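Local atomic coordinates of malonyl CoA-acyl carrier protein transacylase (Burkholderia pseudomallei, PDB entry 3G87), a protein that probably transfers the malonyl group from malonyl-CoA to the phosphopantetheine thiol of holo-acyl carrier protein, releasing free CoA. Residues G127-I132 and Q162-G167. Sequence-based numbering, arbitrary orientation.
Sequences GAMAAI and QLVISG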
loop_
_atom_site.group_PDB
_atom_site.type_symbol
_atom_site.label_atom_id
_atom_site.label_comp_id
_atom_site.label_asym_id
_atom_site.label_seq_id
_atom_site.Cartn_x
_atom_site.Cartn_y
_atom_site.Cartn_z
ATOM N N GLY A 127 13.401 5.363 12.521
ATOM C CA GLY A 127 11.960 5.595 12.596
ATOM C C GLY A 127 11.195 4.339 12.955
ATOM O O GLY A 127 11.780 3.231 13.059
ATOM N N ALA A 128 9.889 4.503 13.141
ATOM C CA ALA A 128 8.995 3.439 13.468
ATOM C C ALA A 128 7.535 3.819 13.117
ATOM O O ALA A 128 7.229 4.996 12.780
ATOM C CB ALA A 128 9.108 3.153 14.912
ATOM N N MET A 129 6.637 2.828 13.250
ATOM C CA MET A 129 5.197 2.993 13.021
ATOM C C MET A 129 4.404 2.091 13.973
ATOM O O MET A 129 4.921 1.074 14.440
ATOM C CB MET A 129 4.839 2.616 11.577
ATOM C CG MET A 129 5.698 3.291 10.475
ATOM S SD MET A 129 5.329 2.607 8.841
ATOM C CE MET A 129 3.750 3.362 8.429
ATOM N N ALA A 130 3.155 2.448 14.230
ATOM C CA ALA A 130 2.286 1.717 15.110
ATOM C C ALA A 130 0.884 1.988 14.678
ATOM O O ALA A 130 0.550 3.081 14.275
ATOM C CB ALA A 130 2.482 2.141 16.522
ATOM N N ALA A 131 0.052 0.972 14.728
ATOM C CA ALA A 131 -1.295 1.105 14.295
ATOM C C ALA A 131 -2.101 1.349 15.548
ATOM O O ALA A 131 -1.863 0.685 16.598
ATOM C CB ALA A 131 -1.754 -0.178 13.604
ATOM N N ILE A 132 -3.034 2.291 15.453
ATOM C CA ILE A 132 -3.872 2.657 16.593
ATOM C C ILE A 132 -5.294 2.275 16.272
ATOM O O ILE A 132 -5.781 2.538 15.173
ATOM C CB ILE A 132 -3.809 4.167 16.906
ATOM C CG1 ILE A 132 -2.364 4.710 16.898
ATOM C CG2 ILE A 132 -4.549 4.507 18.198
ATOM C CD1 ILE A 132 -1.392 3.950 17.713
ATOM N N GLN A 162 -9.153 3.217 12.672
ATOM C CA GLN A 162 -7.889 2.564 12.443
ATOM C C GLN A 162 -6.921 3.381 11.656
ATOM O O GLN A 162 -7.103 3.601 10.517
ATOM C CB GLN A 162 -8.083 1.211 11.801
ATOM C CG GLN A 162 -8.996 0.299 12.559
ATOM C CD GLN A 162 -9.446 -0.850 11.742
ATOM O OE1 GLN A 162 -10.602 -0.985 11.458
ATOM N NE2 GLN A 162 -8.520 -1.657 11.326
ATOM N N LEU A 163 -5.881 3.830 12.314
ATOM C CA LEU A 163 -4.946 4.757 11.752
ATOM C C LEU A 163 -3.594 4.318 12.176
ATOM O O LEU A 163 -3.466 3.662 13.154
ATOM C CB LEU A 163 -5.216 6.181 12.227
ATOM C CG LEU A 163 -6.592 6.795 12.004
ATOM C CD1 LEU A 163 -7.508 6.670 13.103
ATOM C CD2 LEU A 163 -6.647 8.161 11.467
ATOM N N VAL A 164 -2.600 4.686 11.389
ATOM C CA VAL A 164 -1.213 4.405 11.642
ATOM C C VAL A 164 -0.400 5.663 11.798
ATOM O O VAL A 164 -0.509 6.571 11.062
ATOM C CB VAL A 164 -0.592 3.528 10.532
ATOM C CG1 VAL A 164 0.714 2.997 10.922
ATOM C CG2 VAL A 164 -1.470 2.483 10.152
ATOM N N ILE A 165 0.441 5.662 12.793
ATOM C CA ILE A 165 1.326 6.738 13.061
ATOM C C ILE A 165 2.721 6.356 12.744
ATOM O O ILE A 165 3.063 5.225 12.727
ATOM C CB ILE A 165 1.298 7.171 14.541
ATOM C CG1 ILE A 165 1.489 5.986 15.441
ATOM C CG2 ILE A 165 0.046 7.924 14.885
ATOM C CD1 ILE A 165 1.389 6.303 16.830
ATOM N N SER A 166 3.514 7.353 12.459
ATOM C CA SER A 166 4.911 7.191 12.320
ATOM C C SER A 166 5.651 8.393 12.778
ATOM O O SER A 166 5.139 9.456 12.799
ATOM C CB SER A 166 5.322 6.700 10.913
ATOM O OG SER A 166 5.021 7.592 9.947
ATOM N N GLY A 167 6.877 8.148 13.182
ATOM C CA GLY A 167 7.799 9.127 13.687
ATOM C C GLY A 167 9.076 8.516 14.157
ATOM O O GLY A 167 9.332 7.390 13.877
#
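A128, A130 and I132 form hydrogen-bonded antiparallel pairs with G167, I165 and L163, the N and O of each residue bonding its partner, while the side chains go to the two faces of the peptide sheet. The bond from I132 N to L163 O, at 2.7 Å, is the shortest of the six and nearly straight. One face of this antiparallel pair carries A128, A130, I132, L163 and I165. There I165 CG1 lies between the backbone N and carbonyl carbon (chi1 51°), which sets it in front of A130 O, somewhat out of the carbonyl plane, at 3.3 Å. I165 CD1 crosses the end of I132, coming closest to I132 CD1 at 3.7 Å. I172 of helix 169-175 packs on A128, A130 and I165. The opposite face carries M129, A131, V164 and S166. M129 CG sits tightly against S166 CB, at 3.5 Å, and the bend at chi3 (76°) brings M129 CE to V164 CG1, 3.9 Å away. The M129 side chain lies near, without touching, the presumed nucleophile elbow of the larger subdomain. S166 OG is held by a hydrogen bond to F195 O. The two strands are the central pair of a four-stranded antiparallel sheet, flanked by strands 153-159 and 185-188, consistent with the small ferredoxin-like subdomain of malonyl-CoA:ACP transacylases.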